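Local structure of dehydroquinate synthase (Thermus thermophilus, 1UJN) at residues A[190-193]-A[194-198]; A[40-43]-A[44-47]; A[206-209]-A[210-214]. The protein probably catalyses the cyclisation of 3-deoxy-D-arabino-heptulosonate 7-phosphate to 3-dehydroquinate with loss of phosphate, using NAD+ and one divalent metal ion, cobalt or zinc, per subunit. All coordinates share one frame; numbering follows the deposited sequence.

Contact 1 of 3, residues A[190-193]-A[194-198]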
loop_
_atom_site.group_PDB
_atom_site.type_symbol
_atom_site.label_atom_id
_atom_site.label_comp_id
_atom_site.label_asym_id
_atom_site.label_seq_id
_atom_site.Cartn_x
_atom_site.Cartn_y
_atom_site.Cartn_z
ATOM N N GLU A 190 -7.328 33.990 18.075
ATOM C CA GLU A 190 -8.445 34.933 17.958
ATOM C C GLU A 190 -8.363 36.003 16.867
ATOM O O GLU A 190 -9.389 36.416 16.329
ATOM C CB GLU A 190 -8.693 35.616 19.307
ATOM C CG GLU A 190 -9.007 34.654 20.439
ATOM C CD GLU A 190 -9.396 35.367 21.725
ATOM O OE1 GLU A 190 -8.619 36.227 22.197
ATOM O OE2 GLU A 190 -10.480 35.063 22.267
ATOM N N ASP A 191 -7.156 36.449 16.535
ATOM C CA ASP A 191 -6.979 37.495 15.528
ATOM C C ASP A 191 -6.699 36.985 14.120
ATOM O O ASP A 191 -6.828 37.727 13.143
ATOM C CB ASP A 191 -5.822 38.407 15.935
ATOM C CG ASP A 191 -4.507 37.657 16.037
ATOM O OD1 ASP A 191 -4.384 36.809 16.945
ATOM O OD2 ASP A 191 -3.604 37.908 15.207
ATOM N N LEU A 192 -6.305 35.721 14.019
ATOM C CA LEU A 192 -5.961 35.125 12.736
ATOM C C LEU A 192 -7.063 35.072 11.686
ATOM O O LEU A 192 -8.205 34.720 11.976
ATOM C CB LEU A 192 -5.411 33.711 12.958
ATOM C CG LEU A 192 -4.094 33.593 13.734
ATOM C CD1 LEU A 192 -3.767 32.120 13.954
ATOM C CD2 LEU A 192 -2.973 34.281 12.964
ATOM N N THR A 193 -6.697 35.423 10.458
ATOM C CA THR A 193 -7.603 35.392 9.318
ATOM C C THR A 193 -6.729 35.069 8.112
ATOM O O THR A 193 -5.502 35.164 8.186
ATOM C CB THR A 193 -8.297 36.755 9.064
ATOM O OG1 THR A 193 -7.379 37.652 8.428
ATOM C CG2 THR A 193 -8.784 37.365 10.374
ATOM N N PRO A 194 -7.343 34.677 6.984
ATOM C CA PRO A 194 -6.562 34.354 5.789
ATOM C C PRO A 194 -5.605 35.474 5.390
ATOM O O PRO A 194 -4.606 35.231 4.715
ATOM C CB PRO A 194 -7.637 34.107 4.737
ATOM C CG PRO A 194 -8.748 33.506 5.549
ATOM C CD PRO A 194 -8.775 34.402 6.766
ATOM N N GLN A 195 -5.913 36.699 5.813
ATOM C CA GLN A 195 -5.078 37.852 5.489
ATOM C C GLN A 195 -4.041 38.216 6.554
ATOM O O GLN A 195 -3.090 38.945 6.266
ATOM C CB GLN A 195 -5.954 39.079 5.199
ATOM C CG GLN A 195 -6.735 38.995 3.892
ATOM C CD GLN A 195 -7.912 38.040 3.966
ATOM O OE1 GLN A 195 -8.373 37.687 5.055
ATOM N NE2 GLN A 195 -8.395 37.605 2.807
ATOM N N SER A 196 -4.218 37.715 7.775
ATOM C CA SER A 196 -3.284 38.012 8.862
ATOM C C SER A 196 -1.835 37.895 8.408
ATOM O O SER A 196 -1.387 36.827 8.003
ATOM C CB SER A 196 -3.522 37.071 10.047
ATOM O OG SER A 196 -4.771 37.319 10.667
ATOM N N PRO A 197 -1.078 39.002 8.474
ATOM C CA PRO A 197 0.325 38.960 8.052
ATOM C C PRO A 197 1.188 38.017 8.889
ATOM O O PRO A 197 2.249 37.586 8.447
ATOM C CB PRO A 197 0.764 40.421 8.167
ATOM C CG PRO A 197 -0.099 40.946 9.270
ATOM C CD PRO A 197 -1.447 40.349 8.942
ATOM N N ARG A 198 0.727 37.689 10.093
ATOM C CA ARG A 198 1.483 36.796 10.965
ATOM C C ARG A 198 1.065 35.332 10.782
ATOM O O ARG A 198 1.582 34.441 11.456
ATOM C CB ARG A 198 1.302 37.208 12.430
ATOM C CG ARG A 198 -0.008 36.771 13.071
ATOM C CD ARG A 198 -0.130 37.347 14.476
ATOM N NE ARG A 198 -1.210 36.744 15.252
ATOM C CZ ARG A 198 -1.128 35.567 15.864
ATOM N NH1 ARG A 198 -0.011 34.850 15.796
ATOM N NH2 ARG A 198 -2.162 35.109 16.554
HETATM O O HOH W 1 -3.672 39.092 12.796
#
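D191 and R198 form a two-pronged salt bridge across this short loop. R198 presents NE and NH2 side-on. NE gives a bond of 2.7 Å to OD2 of D191, and NH2 gives one of 2.8 Å to OD1 of D191. Each carboxylate oxygen uses its syn lone pair. The two bonds hold the guanidinium nearly coplanar with the carboxylate, the planes only 19° apart. R198 reaches it because its CG sits between the backbone N and the carbonyl carbon (chi1 79°) and the chain then runs straight to NE.

The apolar part is L192. Its CD2 lies over the centre of one guanidinium face, 3.7 Å from CZ of R198. NH2 of R198 also bonds to O of K188, just before the segments. A lysine in place of R198 would probably lose the side-on, two-nitrogen grip on D191, and leave O of K188 without this donor and CD2 of L192 without a flat group to lie on.

A type I beta turn runs from T193 to S196, closed by N of S196 to O of T193 at 2.9 Å. Side chains brace it. N of Q195 bonds to OG1 of T193 at 3.1 Å. In return, N of T193 bonds to OG of S196 at 2.7 Å, a bent bond of 135°. One water links the two clusters: it donates to OD2 of D191 and is hydrogen-bonded to OG of S196.

L192 packs on L171 and P194 on F167, both of helix 164-181. The loop thus lies against that helix and leads into helix 199-216.

Contact 2 of 3, residues A[40-43]-A[44-47]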
loop_
_atom_site.group_PDB
_atom_site.type_symbol
_atom_site.label_atom_id
_atom_site.label_comp_id
_atom_site.label_asym_id
_atom_site.label_seq_id
_atom_site.Cartn_x
_atom_site.Cartn_y
_atom_site.Cartn_z
ATOM N N GLU A 40 -9.440 24.956 -8.819
ATOM C CA GLU A 40 -8.939 24.716 -10.162
ATOM C C GLU A 40 -8.003 25.826 -10.629
ATOM O O GLU A 40 -7.006 25.556 -11.300
ATOM C CB GLU A 40 -10.088 24.571 -11.164
ATOM C CG GLU A 40 -9.582 24.297 -12.580
ATOM C CD GLU A 40 -10.675 23.894 -13.546
ATOM O OE1 GLU A 40 -10.335 23.538 -14.697
ATOM O OE2 GLU A 40 -11.864 23.928 -13.161
ATOM N N GLY A 41 -8.327 27.070 -10.280
ATOM C CA GLY A 41 -7.489 28.189 -10.678
ATOM C C GLY A 41 -6.040 27.974 -10.282
ATOM O O GLY A 41 -5.128 28.080 -11.106
ATOM N N PHE A 42 -5.826 27.660 -9.009
ATOM C CA PHE A 42 -4.484 27.427 -8.503
ATOM C C PHE A 42 -3.918 26.144 -9.106
ATOM O O PHE A 42 -2.729 26.063 -9.410
ATOM C CB PHE A 42 -4.510 27.329 -6.969
ATOM C CG PHE A 42 -3.169 27.044 -6.357
ATOM C CD1 PHE A 42 -2.070 27.841 -6.656
ATOM C CD2 PHE A 42 -3.004 25.979 -5.475
ATOM C CE1 PHE A 42 -0.820 27.582 -6.089
ATOM C CE2 PHE A 42 -1.761 25.712 -4.901
ATOM C CZ PHE A 42 -0.666 26.514 -5.210
ATOM N N ALA A 43 -4.779 25.146 -9.277
ATOM C CA ALA A 43 -4.359 23.868 -9.848
ATOM C C ALA A 43 -3.774 24.088 -11.241
ATOM O O ALA A 43 -2.738 23.520 -11.588
ATOM C CB ALA A 43 -5.540 22.913 -9.921
ATOM N N GLN A 44 -4.436 24.924 -12.035
ATOM C CA GLN A 44 -3.953 25.212 -13.380
ATOM C C GLN A 44 -2.641 25.986 -13.319
ATOM O O GLN A 44 -1.795 25.849 -14.194
ATOM C CB GLN A 44 -4.997 26.013 -14.164
ATOM C CG GLN A 44 -6.320 25.294 -14.353
ATOM C CD GLN A 44 -6.251 24.132 -15.335
ATOM O OE1 GLN A 44 -5.234 23.939 -16.002
ATOM N NE2 GLN A 44 -7.324 23.348 -15.419
ATOM N N GLU A 45 -2.469 26.804 -12.285
ATOM C CA GLU A 45 -1.238 27.570 -12.138
ATOM C C GLU A 45 -0.085 26.620 -11.800
ATOM O O GLU A 45 1.028 26.756 -12.324
ATOM C CB GLU A 45 -1.385 28.622 -11.035
ATOM C CG GLU A 45 -0.127 29.432 -10.817
ATOM C CD GLU A 45 -0.278 30.486 -9.744
ATOM O OE1 GLU A 45 0.728 31.159 -9.435
ATOM O OE2 GLU A 45 -1.394 30.644 -9.209
ATOM N N VAL A 46 -0.360 25.658 -10.923
ATOM C CA VAL A 46 0.641 24.672 -10.539
ATOM C C VAL A 46 1.046 23.880 -11.783
ATOM O O VAL A 46 2.232 23.673 -12.043
ATOM C CB VAL A 46 0.078 23.694 -9.466
ATOM C CG1 VAL A 46 1.045 22.534 -9.245
ATOM C CG2 VAL A 46 -0.147 24.439 -8.157
ATOM N N ALA A 47 0.046 23.441 -12.548
ATOM C CA ALA A 47 0.278 22.670 -13.764
ATOM C C ALA A 47 1.128 23.444 -14.769
ATOM O O ALA A 47 2.098 22.917 -15.313
ATOM C CB ALA A 47 -1.051 22.286 -14.397
#
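E40 and Q44 sit one helical turn apart and run side by side in the same direction. Q44 can be followed outward. Its CB lies 3.5 Å from O of E40. CG comes closer to the same oxygen, at 3.1 Å, and also meets CG of E40. The chain then bends at chi2 (-72°), and this swings the amide toward the carboxylate. At the tip, NE2 gives a hydrogen bond of 3.1 Å to OE1 of E40. The bond is bent, at 147°. It uses the anti lone pair of OE1, and OE1 lies near the amide plane. N of Q44 also bonds to O of E40, so the pair is joined by backbone and side chain.

Helix 40-50 is the crossover of a beta-alpha-beta unit between strands 31-36 and 55-58, in the mixed sheet of the N-terminal part. Its backbone bonds here are the usual i to i+4 kind, such as V46 N to F42 O at 2.8 Å.

On the buried side, V46 makes a CH-pi contact with F42. CG2 of V46 stands 3.8 Å from the ring centroid of F42, 16° off the normal and shifted toward the rim. OE2 of E45 approaches the edge of the same ring, 3.9 Å from CD1 of F42. That oxygen has its salt bridge with R157. F42 also touches V91 of strand 87-92 and T118, a predicted NAD+-binding residue.

Contact 3 of 3, residues A[206-209]-A[210-214]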
loop_
_atom_site.group_PDB
_atom_site.type_symbol
_atom_site.label_atom_id
_atom_site.label_comp_id
_atom_site.label_asym_id
_atom_site.label_seq_id
_atom_site.Cartn_x
_atom_site.Cartn_y
_atom_site.Cartn_z
ATOM N N ALA A 206 3.027 25.743 13.767
ATOM C CA ALA A 206 2.103 24.636 13.999
ATOM C C ALA A 206 2.628 23.337 13.386
ATOM O O ALA A 206 2.591 22.280 14.019
ATOM C CB ALA A 206 0.735 24.971 13.418
ATOM N N VAL A 207 3.114 23.413 12.155
ATOM C CA VAL A 207 3.638 22.227 11.484
ATOM C C VAL A 207 4.886 21.711 12.189
ATOM O O VAL A 207 5.064 20.505 12.358
ATOM C CB VAL A 207 3.998 22.520 10.010
ATOM C CG1 VAL A 207 4.530 21.252 9.350
ATOM C CG2 VAL A 207 2.770 23.028 9.261
ATOM N N ALA A 208 5.742 22.633 12.612
ATOM C CA ALA A 208 6.981 22.267 13.290
ATOM C C ALA A 208 6.728 21.413 14.530
ATOM O O ALA A 208 7.525 20.533 14.853
ATOM C CB ALA A 208 7.759 23.525 13.657
ATOM N N VAL A 209 5.619 21.660 15.224
ATOM C CA VAL A 209 5.311 20.877 16.416
ATOM C C VAL A 209 4.983 19.424 16.076
ATOM O O VAL A 209 5.442 18.507 16.760
ATOM C CB VAL A 209 4.135 21.485 17.215
ATOM C CG1 VAL A 209 3.779 20.578 18.391
ATOM C CG2 VAL A 209 4.513 22.863 17.715
ATOM N N LYS A 210 4.196 19.204 15.024
ATOM C CA LYS A 210 3.859 17.838 14.657
ATOM C C LYS A 210 5.098 17.123 14.144
ATOM O O LYS A 210 5.246 15.918 14.329
ATOM C CB LYS A 210 2.746 17.787 13.598
ATOM C CG LYS A 210 2.282 16.358 13.333
ATOM C CD LYS A 210 1.030 16.264 12.470
ATOM C CE LYS A 210 0.607 14.805 12.329
ATOM N NZ LYS A 210 -0.575 14.595 11.434
ATOM N N VAL A 211 5.997 17.858 13.499
ATOM C CA VAL A 211 7.220 17.239 13.006
ATOM C C VAL A 211 8.032 16.676 14.176
ATOM O O VAL A 211 8.460 15.522 14.142
ATOM C CB VAL A 211 8.101 18.244 12.226
ATOM C CG1 VAL A 211 9.470 17.628 11.950
ATOM C CG2 VAL A 211 7.427 18.614 10.902
ATOM N N ARG A 212 8.233 17.486 15.209
ATOM C CA ARG A 212 9.011 17.061 16.375
ATOM C C ARG A 212 8.428 15.850 17.090
ATOM O O ARG A 212 9.122 14.855 17.318
ATOM C CB ARG A 212 9.140 18.205 17.383
ATOM C CG ARG A 212 10.016 19.353 16.923
ATOM C CD ARG A 212 10.576 20.110 18.123
ATOM N NE ARG A 212 9.522 20.649 18.978
ATOM C CZ ARG A 212 8.744 21.676 18.651
ATOM N NH1 ARG A 212 8.897 22.286 17.483
ATOM N NH2 ARG A 212 7.809 22.094 19.495
ATOM N N VAL A 213 7.155 15.944 17.459
ATOM C CA VAL A 213 6.482 14.856 18.155
ATOM C C VAL A 213 6.545 13.550 17.365
ATOM O O VAL A 213 6.766 12.476 17.928
ATOM C CB VAL A 213 5.007 15.202 18.404
ATOM C CG1 VAL A 213 4.318 14.049 19.105
ATOM C CG2 VAL A 213 4.909 16.474 19.231
ATOM N N THR A 214 6.351 13.656 16.056
ATOM C CA THR A 214 6.367 12.498 15.178
ATOM C C THR A 214 7.721 11.804 15.083
ATOM O O THR A 214 7.791 10.575 15.068
ATOM C CB THR A 214 5.911 12.894 13.764
ATOM O OG1 THR A 214 4.545 13.323 13.816
ATOM C CG2 THR A 214 6.038 11.718 12.808
#
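R212 meets A208 and V209 because its CG stands beside the backbone N (chi1 -69°) and its chain bends at chi3 (-59°), turning the guanidinium toward the preceding turn. One face then lies over CA of V209. NH2 of R212 is 3.8 Å from CG2 of V209, and the two side chains pass at a slant. On the way, CG of R212 touches O of A208 at 3.4 Å.

In V211 and V213, CG1 is anti to the backbone N, and CG2 lies close to the carbonyl a turn earlier. CG2 of V213 is 3.2 Å from O of V209. CG2 of V211 also meets CG1 of V207, at 4.2 Å.

Three i to i+4 backbone bonds join 206-209 to 210-214; of these, N of V213 to O of V209 is the straightest, at 176°. O of K210 takes two donors from T214: OG1 at 2.7 Å and the backbone N. They come from opposite faces of the carbonyl plane.

K210 is extended, and its NZ is held by a salt bridge to D125 and a hydrogen bond to O of V128. V209 packs on H177 and A181 of helix 164-181, while V207 and A208 meet L4 of strand 2-6. This part of helix 199-216 is mostly buried between them, beside the predicted cofactor and metal site: K210 lies near K131 and E173, predicted to bind NAD+ and zinc respectively.

Overall arrangement
From the N terminus, contact 2 comes first. It lies within helix 40-50, between strands 31-36 and 55-58. Contact 1 follows much later, in the loop after helix 164-181. It leads toward helix 199-216, which carries contact 3. All three are local. Contact 1 closes only the short loop around the turn T193 to S196; contacts 2 and 3 span single helical turns and close no long loop. They are in series, so none nests in, crosses or touches another. Contact 2 belongs to the sheet-bearing N-terminal part. Contacts 1 and 3 belong to the C-terminal part, and both pack on helix 164-181. Contact 3 also reaches back to strand 2-6, joining helix 199-216 to the edge strand of the sheet.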